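Local coordinates for protein chromosome-partitioning ATPase Soj (Thermus thermophilus, PDB 1WCV) that hydrolyses ATP and binds double-stranded DNA cooperatively in an ATP-dependent way, probably to partition chromosomes, at residues Arg7-Ala12 and Gly136-Val141; Val38-Leu43 and Asp78-Leu83; Ala57-Tyr62 and Glu71-Pro76; His63-Glu68 and Thr101-Ala106. One frame throughout, in Å; residues are numbered along the deposited sequence.

Interaction 1 (Arg7-Ala12 and Gly136-Val141); sequences RRIALA and GVVVPV
L11 of strand 8-11 leans toward V138 of strand 136-141, the two side chains lying side by side and pointing the same way. CB of L11 rises on the sheet face that also carries I9 and V138. CG is anti to the carbonyl carbon (chi1 -70°), and of the two methyls beyond it CD1 makes the contact: it sits 3.7 Å from V138 CB, close to V138 CG1 as well, and more loosely 4.4 Å from P140 CG. T23 and A24 of helix 18-33 cover the same leucine. On that face I9 CG2 also meets V138 CG2 at 3.8 Å, these two side chains crossing obliquely. On the other face A10 pairs with V137, whose CG1 lies 3.6 Å from A10 O.

Between the backbones the strands run parallel, and four bonds alternate from one to the other: G136 N to R8 O, A10 N to G136 O (2.9 Å), V138 N to A10 O (2.9 Å) and A12 N to V138 O. At the C-terminal end of the pairing the ladder stops. P140 has no N-H to offer, and A12 O is met by V139 CA in a CA-H...O contact (3.2 Å). P140 stands near K20 of the ATP-binding P-loop. The contact is thus an apolar, backbone-bonded pairing in the sheet's interior that leaves one buried carbonyl, A12 O, without a hydrogen-bond partner.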
loop_
_atom_site.group_PDB
_atom_site.type_symbol
_atom_site.label_atom_id
_atom_site.label_comp_id
_atom_site.label_asym_id
_atom_site.label_seq_id
_atom_site.Cartn_x
_atom_site.Cartn_y
_atom_site.Cartn_z
ATOM N N ARG A 7 -14.175 -2.988 -16.995
ATOM C CA ARG A 7 -15.446 -3.014 -16.287
ATOM C C ARG A 7 -15.606 -4.372 -15.605
ATOM O O ARG A 7 -16.095 -4.468 -14.476
ATOM C CB ARG A 7 -16.590 -2.772 -17.278
ATOM C CG ARG A 7 -17.880 -2.263 -16.653
ATOM C CD ARG A 7 -18.872 -1.840 -17.730
ATOM N NE ARG A 7 -19.243 -2.966 -18.577
ATOM C CZ ARG A 7 -20.074 -3.934 -18.210
ATOM N NH1 ARG A 7 -20.343 -4.924 -19.047
ATOM N NH2 ARG A 7 -20.654 -3.900 -17.019
ATOM N N ARG A 8 -15.179 -5.423 -16.298
ATOM C CA ARG A 8 -15.257 -6.781 -15.768
ATOM C C ARG A 8 -13.898 -7.211 -15.242
ATOM O O ARG A 8 -12.898 -7.163 -15.961
ATOM C CB ARG A 8 -15.710 -7.755 -16.853
ATOM C CG ARG A 8 -17.131 -7.521 -17.315
ATOM C CD ARG A 8 -17.453 -8.391 -18.504
ATOM N NE ARG A 8 -18.807 -8.170 -18.996
ATOM C CZ ARG A 8 -19.264 -8.660 -20.142
ATOM N NH1 ARG A 8 -20.509 -8.416 -20.522
ATOM N NH2 ARG A 8 -18.466 -9.389 -20.911
ATOM N N ILE A 9 -13.877 -7.631 -13.983
ATOM C CA ILE A 9 -12.649 -8.058 -13.337
ATOM C C ILE A 9 -12.775 -9.490 -12.837
ATOM O O ILE A 9 -13.672 -9.821 -12.058
ATOM C CB ILE A 9 -12.319 -7.127 -12.139
ATOM C CG1 ILE A 9 -12.164 -5.686 -12.636
ATOM C CG2 ILE A 9 -11.053 -7.591 -11.444
ATOM C CD1 ILE A 9 -12.073 -4.651 -11.518
ATOM N N ALA A 10 -11.869 -10.344 -13.296
ATOM C CA ALA A 10 -11.875 -11.728 -12.874
ATOM C C ALA A 10 -10.900 -11.871 -11.715
ATOM O O ALA A 10 -9.821 -11.279 -11.733
ATOM C CB ALA A 10 -11.439 -12.637 -14.029
ATOM N N LEU A 11 -11.312 -12.624 -10.701
ATOM C CA LEU A 11 -10.465 -12.915 -9.549
ATOM C C LEU A 11 -10.052 -14.357 -9.823
ATOM O O LEU A 11 -10.902 -15.254 -9.824
ATOM C CB LEU A 11 -11.261 -12.843 -8.244
ATOM C CG LEU A 11 -11.762 -11.488 -7.718
ATOM C CD1 LEU A 11 -10.592 -10.576 -7.448
ATOM C CD2 LEU A 11 -12.723 -10.862 -8.715
ATOM N N ALA A 12 -8.766 -14.583 -10.079
ATOM C CA ALA A 12 -8.308 -15.932 -10.386
ATOM C C ALA A 12 -6.869 -16.197 -9.989
ATOM O O ALA A 12 -6.031 -15.304 -10.006
ATOM C CB ALA A 12 -8.468 -16.196 -11.877
ATOM N N GLY A 136 -10.008 -7.142 -16.969
ATOM C CA GLY A 136 -8.933 -7.056 -15.992
ATOM C C GLY A 136 -8.918 -8.274 -15.093
ATOM O O GLY A 136 -9.954 -8.892 -14.863
ATOM N N VAL A 137 -7.740 -8.630 -14.588
ATOM C CA VAL A 137 -7.618 -9.780 -13.701
ATOM C C VAL A 137 -6.868 -9.413 -12.429
ATOM O O VAL A 137 -5.854 -8.721 -12.484
ATOM C CB VAL A 137 -6.829 -10.941 -14.361
ATOM C CG1 VAL A 137 -6.782 -12.136 -13.423
ATOM C CG2 VAL A 137 -7.465 -11.328 -15.691
ATOM N N VAL A 138 -7.388 -9.860 -11.290
ATOM C CA VAL A 138 -6.729 -9.648 -10.005
ATOM C C VAL A 138 -6.369 -11.062 -9.573
ATOM O O VAL A 138 -7.240 -11.933 -9.494
ATOM C CB VAL A 138 -7.657 -9.012 -8.955
ATOM C CG1 VAL A 138 -7.007 -9.087 -7.569
ATOM C CG2 VAL A 138 -7.921 -7.557 -9.313
ATOM N N VAL A 139 -5.082 -11.288 -9.325
ATOM C CA VAL A 139 -4.575 -12.603 -8.936
ATOM C C VAL A 139 -4.239 -12.580 -7.453
ATOM O O VAL A 139 -3.204 -12.050 -7.062
ATOM C CB VAL A 139 -3.296 -12.947 -9.730
ATOM C CG1 VAL A 139 -2.837 -14.379 -9.399
ATOM C CG2 VAL A 139 -3.556 -12.795 -11.231
ATOM N N PRO A 140 -5.126 -13.137 -6.610
ATOM C CA PRO A 140 -4.905 -13.172 -5.161
ATOM C C PRO A 140 -4.049 -14.381 -4.822
ATOM O O PRO A 140 -4.404 -15.510 -5.150
ATOM C CB PRO A 140 -6.323 -13.290 -4.587
ATOM C CG PRO A 140 -7.238 -12.891 -5.762
ATOM C CD PRO A 140 -6.517 -13.502 -6.918
ATOM N N VAL A 141 -2.909 -14.144 -4.190
ATOM C CA VAL A 141 -2.031 -15.244 -3.837
ATOM C C VAL A 141 -1.670 -15.143 -2.370
ATOM O O VAL A 141 -1.805 -14.085 -1.771
ATOM C CB VAL A 141 -0.720 -15.227 -4.668
ATOM C CG1 VAL A 141 -1.040 -15.190 -6.148
ATOM C CG2 VAL A 141 0.131 -14.027 -4.286
#

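Interaction 2 (Val38-Leu43 and Asp78-Leu83); sequences VLLVDL and DGFHLL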
loop_
_atom_site.group_PDB
_atom_site.type_symbol
_atom_site.label_atom_id
_atom_site.label_comp_id
_atom_site.label_asym_id
_atom_site.label_seq_id
_atom_site.Cartn_x
_atom_site.Cartn_y
_atom_site.Cartn_z
ATOM N N VAL A 38 -22.274 -2.591 -8.349
ATOM C CA VAL A 38 -21.440 -3.770 -8.521
ATOM C C VAL A 38 -22.156 -5.108 -8.540
ATOM O O VAL A 38 -23.051 -5.366 -7.738
ATOM C CB VAL A 38 -20.374 -3.814 -7.406
ATOM C CG1 VAL A 38 -19.528 -5.077 -7.518
ATOM C CG2 VAL A 38 -19.511 -2.565 -7.476
ATOM N N LEU A 39 -21.725 -5.962 -9.462
ATOM C CA LEU A 39 -22.262 -7.305 -9.585
ATOM C C LEU A 39 -21.129 -8.294 -9.311
ATOM O O LEU A 39 -20.067 -8.211 -9.922
ATOM C CB LEU A 39 -22.801 -7.551 -10.996
ATOM C CG LEU A 39 -23.225 -8.996 -11.265
ATOM C CD1 LEU A 39 -24.371 -9.386 -10.339
ATOM C CD2 LEU A 39 -23.638 -9.138 -12.716
ATOM N N LEU A 40 -21.346 -9.195 -8.363
ATOM C CA LEU A 40 -20.360 -10.222 -8.053
ATOM C C LEU A 40 -20.960 -11.514 -8.572
ATOM O O LEU A 40 -22.085 -11.867 -8.213
ATOM C CB LEU A 40 -20.126 -10.347 -6.548
ATOM C CG LEU A 40 -19.235 -11.513 -6.099
ATOM C CD1 LEU A 40 -17.838 -11.358 -6.691
ATOM C CD2 LEU A 40 -19.166 -11.562 -4.576
ATOM N N VAL A 41 -20.211 -12.208 -9.423
ATOM C CA VAL A 41 -20.667 -13.468 -9.990
ATOM C C VAL A 41 -19.829 -14.618 -9.456
ATOM O O VAL A 41 -18.607 -14.636 -9.626
ATOM C CB VAL A 41 -20.555 -13.455 -11.530
ATOM C CG1 VAL A 41 -21.110 -14.748 -12.096
ATOM C CG2 VAL A 41 -21.291 -12.250 -12.106
ATOM N N ASP A 42 -20.485 -15.562 -8.794
ATOM C CA ASP A 42 -19.803 -16.733 -8.261
ATOM C C ASP A 42 -19.758 -17.755 -9.393
ATOM O O ASP A 42 -20.797 -18.285 -9.795
ATOM C CB ASP A 42 -20.575 -17.314 -7.072
ATOM C CG ASP A 42 -19.776 -18.363 -6.312
ATOM O OD1 ASP A 42 -18.733 -18.814 -6.836
ATOM O OD2 ASP A 42 -20.187 -18.745 -5.192
ATOM N N LEU A 43 -18.566 -18.019 -9.918
ATOM C CA LEU A 43 -18.426 -18.978 -11.010
ATOM C C LEU A 43 -17.858 -20.313 -10.543
ATOM O O LEU A 43 -17.540 -21.179 -11.361
ATOM C CB LEU A 43 -17.531 -18.399 -12.112
ATOM C CG LEU A 43 -18.074 -17.203 -12.890
ATOM C CD1 LEU A 43 -17.020 -16.693 -13.865
ATOM C CD2 LEU A 43 -19.330 -17.621 -13.645
ATOM N N ASP A 78 -25.275 -6.692 1.026
ATOM C CA ASP A 78 -24.337 -5.679 1.501
ATOM C C ASP A 78 -24.052 -4.547 0.518
ATOM O O ASP A 78 -22.895 -4.171 0.316
ATOM C CB ASP A 78 -23.012 -6.329 1.909
ATOM C CG ASP A 78 -22.106 -5.372 2.671
ATOM O OD1 ASP A 78 -20.870 -5.557 2.644
ATOM O OD2 ASP A 78 -22.636 -4.436 3.306
ATOM N N GLY A 79 -25.096 -4.009 -0.096
ATOM C CA GLY A 79 -24.903 -2.906 -1.018
ATOM C C GLY A 79 -24.607 -3.243 -2.468
ATOM O O GLY A 79 -24.499 -2.339 -3.292
ATOM N N PHE A 80 -24.448 -4.523 -2.793
ATOM C CA PHE A 80 -24.204 -4.900 -4.183
ATOM C C PHE A 80 -25.089 -6.066 -4.603
ATOM O O PHE A 80 -25.936 -6.515 -3.836
ATOM C CB PHE A 80 -22.724 -5.246 -4.426
ATOM C CG PHE A 80 -22.181 -6.328 -3.533
ATOM C CD1 PHE A 80 -21.728 -6.033 -2.251
ATOM C CD2 PHE A 80 -22.095 -7.645 -3.985
ATOM C CE1 PHE A 80 -21.197 -7.025 -1.432
ATOM C CE2 PHE A 80 -21.565 -8.648 -3.175
ATOM C CZ PHE A 80 -21.114 -8.341 -1.896
ATOM N N HIS A 81 -24.906 -6.544 -5.829
ATOM C CA HIS A 81 -25.704 -7.660 -6.323
ATOM C C HIS A 81 -24.857 -8.900 -6.575
ATOM O O HIS A 81 -23.762 -8.809 -7.122
ATOM C CB HIS A 81 -26.427 -7.266 -7.615
ATOM C CG HIS A 81 -27.511 -6.249 -7.420
ATOM N ND1 HIS A 81 -28.220 -5.710 -8.471
ATOM C CD2 HIS A 81 -28.010 -5.681 -6.297
ATOM C CE1 HIS A 81 -29.110 -4.852 -8.003
ATOM N NE2 HIS A 81 -29.004 -4.815 -6.687
ATOM N N LEU A 82 -25.378 -10.052 -6.168
ATOM C CA LEU A 82 -24.699 -11.332 -6.349
ATOM C C LEU A 82 -25.466 -12.269 -7.277
ATOM O O LEU A 82 -26.670 -12.463 -7.119
ATOM C CB LEU A 82 -24.523 -12.041 -5.006
ATOM C CG LEU A 82 -24.126 -13.522 -5.104
ATOM C CD1 LEU A 82 -22.618 -13.648 -5.364
ATOM C CD2 LEU A 82 -24.506 -14.244 -3.827
ATOM N N LEU A 83 -24.764 -12.832 -8.255
ATOM C CA LEU A 83 -25.357 -13.807 -9.163
ATOM C C LEU A 83 -24.763 -15.087 -8.581
ATOM O O LEU A 83 -23.640 -15.465 -8.899
ATOM C CB LEU A 83 -24.868 -13.588 -10.594
ATOM C CG LEU A 83 -25.815 -14.066 -11.699
ATOM C CD1 LEU A 83 -25.068 -14.098 -13.018
ATOM C CD2 LEU A 83 -26.358 -15.449 -11.371
HETATM O O HOH W 1 -23.247 -2.059 -5.748
#
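V38 O accepts the backbone N-H of H81 at 2.9 Å and also touches F80 CB, so one carbonyl meets two successive residues of strand 80-83. L40 uses both its backbone polar atoms, N giving to H81 O at 2.7 Å and O taking the N-H of L83. The last rung, D42 N to L83 O, is longer at 3.2 Å, its donor tilted 24° from the carbonyl plane. L40 CD2 lies 4.0 Å from F80 CE2 and L40 CG 4.1 Å from L82 CD1, all three side chains on one face. F80 CG takes the crowded position between backbone N and carbonyl carbon (chi1 56°), and the ring lies alongside L40. On the opposite face L39 CD1 reaches 3.3 Å to H81 O, while V41 CG2 packs on L83 CB.

These are neighbouring parallel strands of the central sheet of a P-loop ATPase of the ParA family, with strand 114-118 on the far side of 38-42. Helix 18-33, which follows the P-loop, covers the face of L40 through A24 and I25. V61 and L64 of helix 61-65 cover L83 on the other. One water links V38 N to G79 O where the strands begin. Farther out, the ring of H81 is bonded through ND1 to Y112 OH, and D42, near the magnesium-binding T21, is held by T50 through OD2 and by D44 N through OD1.

Interaction 3 (Ala57-Tyr62 and Glu71-Pro76); sequences AERGVY and EGLVHP
L73 fits its two methyls against different parts of segment 57-62. CD2 lies over one face of the R59 guanidinium, 3.3 Å from R59 NH1 and 3.6 Å from R59 CZ, and it touches R59 CB too; CD1 approaches G60 O at 3.7 Å. The arginine chain bends at chi3 (58°) and crosses the leucine at about a right angle. L73 and G60 are buried, while the arginine lies over the leucine at the surface; R59 O, also buried, finds no hydrogen-bond partner. An alanine in place of L73 would probably open a gap under the guanidinium and leave that group freer to shift, with its salt bridge to E68 still in place.

Segment 57-62 leads into helix 61-65 and holds its first residues; 71-76 comes after it and runs into edge strand 75-77 of the ATPase sheet, whose H75 is bonded through its backbone to L82. Toward solvent the fit is slacker: G72 O stands at the edge of the guanidinium, 4.4 Å from R59 NE. A second, local close touch lies at the partly exposed rim, where H75 NE2 comes obliquely within 3.3 Å of A57 CB, while H75 ND1 makes a weak bond to L73 O (3.0 Å) in the plane of the ring.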
loop_
_atom_site.group_PDB
_atom_site.type_symbol
_atom_site.label_atom_id
_atom_site.label_comp_id
_atom_site.label_asym_id
_atom_site.label_seq_id
_atom_site.Cartn_x
_atom_site.Cartn_y
_atom_site.Cartn_z
ATOM N N ALA A 57 -29.594 -20.042 -2.725
ATOM C CA ALA A 57 -30.542 -20.024 -3.832
ATOM C C ALA A 57 -30.466 -21.299 -4.660
ATOM O O ALA A 57 -29.491 -22.044 -4.586
ATOM C CB ALA A 57 -30.281 -18.813 -4.719
ATOM N N GLU A 58 -31.506 -21.544 -5.450
ATOM C CA GLU A 58 -31.557 -22.727 -6.296
ATOM C C GLU A 58 -31.446 -22.294 -7.753
ATOM O O GLU A 58 -31.462 -23.116 -8.667
ATOM C CB GLU A 58 -32.863 -23.489 -6.058
ATOM C CG GLU A 58 -32.882 -24.895 -6.648
ATOM C CD GLU A 58 -34.087 -25.704 -6.200
ATOM O OE1 GLU A 58 -34.206 -26.876 -6.618
ATOM O OE2 GLU A 58 -34.915 -25.171 -5.429
ATOM N N ARG A 59 -31.332 -20.986 -7.949
ATOM C CA ARG A 59 -31.198 -20.403 -9.276
ATOM C C ARG A 59 -29.907 -19.594 -9.292
ATOM O O ARG A 59 -29.671 -18.781 -8.399
ATOM C CB ARG A 59 -32.392 -19.493 -9.577
ATOM C CG ARG A 59 -33.723 -20.226 -9.676
ATOM C CD ARG A 59 -34.894 -19.257 -9.684
ATOM N NE ARG A 59 -34.816 -18.285 -10.772
ATOM C CZ ARG A 59 -34.846 -18.600 -12.063
ATOM N NH1 ARG A 59 -34.768 -17.647 -12.982
ATOM N NH2 ARG A 59 -34.953 -19.869 -12.436
ATOM N N GLY A 60 -29.071 -19.820 -10.300
ATOM C CA GLY A 60 -27.814 -19.097 -10.371
ATOM C C GLY A 60 -27.284 -18.824 -11.765
ATOM O O GLY A 60 -28.042 -18.677 -12.727
ATOM N N VAL A 61 -25.960 -18.753 -11.864
ATOM C CA VAL A 61 -25.284 -18.483 -13.124
ATOM C C VAL A 61 -25.574 -19.528 -14.198
ATOM O O VAL A 61 -25.530 -19.225 -15.391
ATOM C CB VAL A 61 -23.757 -18.392 -12.916
ATOM C CG1 VAL A 61 -23.431 -17.232 -11.995
ATOM C CG2 VAL A 61 -23.237 -19.681 -12.318
ATOM N N TYR A 62 -25.868 -20.754 -13.779
ATOM C CA TYR A 62 -26.158 -21.815 -14.738
ATOM C C TYR A 62 -27.375 -21.446 -15.568
ATOM O O TYR A 62 -27.403 -21.665 -16.778
ATOM C CB TYR A 62 -26.416 -23.142 -14.022
ATOM C CG TYR A 62 -26.610 -24.319 -14.963
ATOM C CD1 TYR A 62 -27.776 -24.456 -15.721
ATOM C CD2 TYR A 62 -25.624 -25.295 -15.095
ATOM C CE1 TYR A 62 -27.957 -25.543 -16.584
ATOM C CE2 TYR A 62 -25.792 -26.383 -15.952
ATOM C CZ TYR A 62 -26.956 -26.503 -16.692
ATOM O OH TYR A 62 -27.121 -27.589 -17.527
ATOM N N GLU A 71 -31.641 -9.965 -14.311
ATOM C CA GLU A 71 -32.412 -9.201 -13.336
ATOM C C GLU A 71 -33.214 -10.041 -12.353
ATOM O O GLU A 71 -33.454 -9.615 -11.223
ATOM C CB GLU A 71 -33.349 -8.226 -14.051
ATOM C CG GLU A 71 -32.634 -7.202 -14.916
ATOM C CD GLU A 71 -33.545 -6.069 -15.353
ATOM O OE1 GLU A 71 -33.993 -5.297 -14.479
ATOM O OE2 GLU A 71 -33.817 -5.952 -16.568
ATOM N N GLY A 72 -33.628 -11.230 -12.776
ATOM C CA GLY A 72 -34.408 -12.088 -11.905
ATOM C C GLY A 72 -33.584 -13.143 -11.195
ATOM O O GLY A 72 -34.130 -13.988 -10.486
ATOM N N LEU A 73 -32.267 -13.091 -11.378
ATOM C CA LEU A 73 -31.367 -14.056 -10.754
ATOM C C LEU A 73 -30.465 -13.446 -9.679
ATOM O O LEU A 73 -30.007 -14.144 -8.775
ATOM C CB LEU A 73 -30.499 -14.721 -11.826
ATOM C CG LEU A 73 -31.220 -15.648 -12.809
ATOM C CD1 LEU A 73 -30.289 -16.017 -13.955
ATOM C CD2 LEU A 73 -31.691 -16.892 -12.074
ATOM N N VAL A 74 -30.215 -12.144 -9.778
ATOM C CA VAL A 74 -29.356 -11.460 -8.816
ATOM C C VAL A 74 -29.978 -11.312 -7.431
ATOM O O VAL A 74 -31.184 -11.093 -7.296
ATOM C CB VAL A 74 -28.962 -10.054 -9.323
ATOM C CG1 VAL A 74 -28.194 -10.172 -10.627
ATOM C CG2 VAL A 74 -30.207 -9.195 -9.512
ATOM N N HIS A 75 -29.139 -11.441 -6.405
ATOM C CA HIS A 75 -29.554 -11.315 -5.010
ATOM C C HIS A 75 -28.879 -10.090 -4.397
ATOM O O HIS A 75 -27.656 -9.964 -4.439
ATOM C CB HIS A 75 -29.132 -12.545 -4.202
ATOM C CG HIS A 75 -29.917 -13.783 -4.508
ATOM N ND1 HIS A 75 -29.996 -14.324 -5.772
ATOM C CD2 HIS A 75 -30.625 -14.608 -3.700
ATOM C CE1 HIS A 75 -30.717 -15.431 -5.731
ATOM N NE2 HIS A 75 -31.110 -15.625 -4.485
ATOM N N PRO A 76 -29.662 -9.168 -3.820
ATOM C CA PRO A 76 -29.036 -7.987 -3.220
ATOM C C PRO A 76 -28.354 -8.349 -1.904
ATOM O O PRO A 76 -28.927 -9.040 -1.060
ATOM C CB PRO A 76 -30.214 -7.038 -3.030
ATOM C CG PRO A 76 -31.329 -7.986 -2.694
ATOM C CD PRO A 76 -31.131 -9.103 -3.709
#

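Interaction 4 (His63-Glu68 and Thr101-Ala106); sequences HLLQGE and TALREA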
loop_
_atom_site.group_PDB
_atom_site.type_symbol
_atom_site.label_atom_id
_atom_site.label_comp_id
_atom_site.label_asym_id
_atom_site.label_seq_id
_atom_site.Cartn_x
_atom_site.Cartn_y
_atom_site.Cartn_z
ATOM N N HIS A 63 -28.380 -20.884 -14.905
ATOM C CA HIS A 63 -29.603 -20.476 -15.573
ATOM C C HIS A 63 -29.351 -19.273 -16.472
ATOM O O HIS A 63 -30.048 -19.072 -17.466
ATOM C CB HIS A 63 -30.667 -20.157 -14.530
ATOM C CG HIS A 63 -30.976 -21.308 -13.626
ATOM N ND1 HIS A 63 -31.588 -22.459 -14.071
ATOM C CD2 HIS A 63 -30.723 -21.501 -12.311
ATOM C CE1 HIS A 63 -31.698 -23.313 -13.069
ATOM N NE2 HIS A 63 -31.181 -22.757 -11.990
ATOM N N LEU A 64 -28.349 -18.475 -16.117
ATOM C CA LEU A 64 -28.000 -17.308 -16.915
ATOM C C LEU A 64 -27.503 -17.816 -18.262
ATOM O O LEU A 64 -27.867 -17.294 -19.314
ATOM C CB LEU A 64 -26.892 -16.502 -16.238
ATOM C CG LEU A 64 -26.479 -15.232 -16.981
ATOM C CD1 LEU A 64 -27.592 -14.196 -16.868
ATOM C CD2 LEU A 64 -25.185 -14.693 -16.395
ATOM N N LEU A 65 -26.655 -18.839 -18.213
ATOM C CA LEU A 65 -26.111 -19.444 -19.420
ATOM C C LEU A 65 -27.223 -20.281 -20.031
ATOM O O LEU A 65 -27.207 -20.590 -21.221
ATOM C CB LEU A 65 -24.926 -20.346 -19.072
ATOM C CG LEU A 65 -23.764 -19.685 -18.328
ATOM C CD1 LEU A 65 -22.812 -20.752 -17.810
ATOM C CD2 LEU A 65 -23.055 -18.712 -19.251
ATOM N N GLN A 66 -28.192 -20.636 -19.192
ATOM C CA GLN A 66 -29.336 -21.443 -19.590
ATOM C C GLN A 66 -30.484 -20.572 -20.112
ATOM O O GLN A 66 -31.621 -21.028 -20.228
ATOM C CB GLN A 66 -29.780 -22.299 -18.394
ATOM C CG GLN A 66 -31.014 -23.157 -18.608
ATOM C CD GLN A 66 -31.071 -24.346 -17.663
ATOM O OE1 GLN A 66 -30.948 -24.199 -16.444
ATOM N NE2 GLN A 66 -31.258 -25.537 -18.225
ATOM N N GLY A 67 -30.179 -19.313 -20.423
ATOM C CA GLY A 67 -31.187 -18.414 -20.960
ATOM C C GLY A 67 -31.918 -17.453 -20.034
ATOM O O GLY A 67 -32.187 -16.314 -20.420
ATOM N N GLU A 68 -32.248 -17.895 -18.824
ATOM C CA GLU A 68 -32.977 -17.056 -17.870
ATOM C C GLU A 68 -32.306 -15.710 -17.567
ATOM O O GLU A 68 -31.124 -15.653 -17.224
ATOM C CB GLU A 68 -33.207 -17.833 -16.572
ATOM C CG GLU A 68 -33.867 -19.188 -16.800
ATOM C CD GLU A 68 -34.308 -19.857 -15.514
ATOM O OE1 GLU A 68 -33.477 -19.980 -14.592
ATOM O OE2 GLU A 68 -35.486 -20.267 -15.426
ATOM N N THR A 101 -16.358 -18.462 -24.884
ATOM C CA THR A 101 -16.975 -17.137 -24.855
ATOM C C THR A 101 -18.436 -17.176 -24.427
ATOM O O THR A 101 -19.169 -16.204 -24.603
ATOM C CB THR A 101 -16.884 -16.452 -26.236
ATOM O OG1 THR A 101 -17.710 -17.153 -27.175
ATOM C CG2 THR A 101 -15.442 -16.458 -26.736
ATOM N N ALA A 102 -18.855 -18.298 -23.860
ATOM C CA ALA A 102 -20.232 -18.457 -23.414
ATOM C C ALA A 102 -20.626 -17.358 -22.434
ATOM O O ALA A 102 -21.458 -16.500 -22.742
ATOM C CB ALA A 102 -20.409 -19.815 -22.767
ATOM N N LEU A 103 -20.027 -17.397 -21.250
ATOM C CA LEU A 103 -20.304 -16.418 -20.210
ATOM C C LEU A 103 -20.334 -15.004 -20.769
ATOM O O LEU A 103 -21.281 -14.259 -20.539
ATOM C CB LEU A 103 -19.247 -16.509 -19.104
ATOM C CG LEU A 103 -19.380 -15.526 -17.933
ATOM C CD1 LEU A 103 -20.743 -15.676 -17.282
ATOM C CD2 LEU A 103 -18.277 -15.792 -16.920
ATOM N N ARG A 104 -19.298 -14.643 -21.515
ATOM C CA ARG A 104 -19.203 -13.310 -22.094
ATOM C C ARG A 104 -20.461 -12.872 -22.838
ATOM O O ARG A 104 -20.974 -11.775 -22.612
ATOM C CB ARG A 104 -18.006 -13.233 -23.043
ATOM C CG ARG A 104 -17.782 -11.853 -23.632
ATOM C CD ARG A 104 -16.462 -11.787 -24.374
ATOM N NE ARG A 104 -16.485 -12.553 -25.615
ATOM C CZ ARG A 104 -15.397 -12.911 -26.290
ATOM N NH1 ARG A 104 -15.512 -13.602 -27.415
ATOM N NH2 ARG A 104 -14.192 -12.594 -25.832
ATOM N N GLU A 105 -20.961 -13.729 -23.721
ATOM C CA GLU A 105 -22.148 -13.398 -24.503
ATOM C C GLU A 105 -23.429 -13.437 -23.678
ATOM O O GLU A 105 -24.448 -12.876 -24.079
ATOM C CB GLU A 105 -22.273 -14.353 -25.694
ATOM C CG GLU A 105 -20.982 -14.537 -26.482
ATOM C CD GLU A 105 -20.421 -13.231 -27.029
ATOM O OE1 GLU A 105 -19.314 -13.263 -27.610
ATOM O OE2 GLU A 105 -21.083 -12.179 -26.883
ATOM N N ALA A 106 -23.378 -14.096 -22.525
ATOM C CA ALA A 106 -24.548 -14.203 -21.664
ATOM C C ALA A 106 -24.532 -13.188 -20.523
ATOM O O ALA A 106 -25.481 -13.112 -19.745
ATOM C CB ALA A 106 -24.652 -15.615 -21.102
#
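L65 lays its CD2 methyl over one side of the short helix 102-106, 3.7 Å from L103 CA. The same methyl is 3.9 Å from A106 CB. CG of L65 is anti to the carbonyl carbon (chi1 -57°), and of the two branches beyond it CD2 is the one that does the touching. The side chain of L103 comes less close, its CD1 4.3 Å from L65 CD2. One methyl therefore rests on backbone as much as on side chains, and the small side chains of A102 and A106 probably allow so close an approach.

L64, one residue earlier, turns its branch point to the last carbonyl of the segment: with CG anti to the backbone N (chi1 -178°), L64 CG faces A106 O at 3.6 Å, both methyls lying at nearly the same distance. CB of A106 also comes within 4.0 Å of L64 O. The contact has no polar bond between the segments and rests on van der Waals packing. A92 and L96 of helix 89-96 add to the cover of L65, and N129 of helix 125-133 accepts the backbone N-H of L103 through OD1. The arrangement is a small helix-to-helix contact at the periphery of the P-loop ATPase domain, where the short helices 61-65 and 102-106, both in connections between strands of the central sheet, pack against each other away from the nucleotide site.

From the N terminus, strand 8-11 opens the widest loop, closed at 136-141 by interaction 1; the other three contacts lie within it. Strand 38-42 begins the next, closed at 78-83 by interaction 2, and this holds the short loop of interaction 3 (57-62 to 71-76). Interaction 4 starts at 63-68, inside both, but ends at 101-106, so it crosses interactions 2 and 3. Helix 61-65 serves interactions 3 and 4, which also touch where L73 meets L64. Interactions 1 and 2 each join two neighbouring parallel strands of the central sheet, interaction 3 flanks its edge strand 75-77, and interaction 4 ties peripheral helices together; L83 meets L64 between interactions 2 and 4.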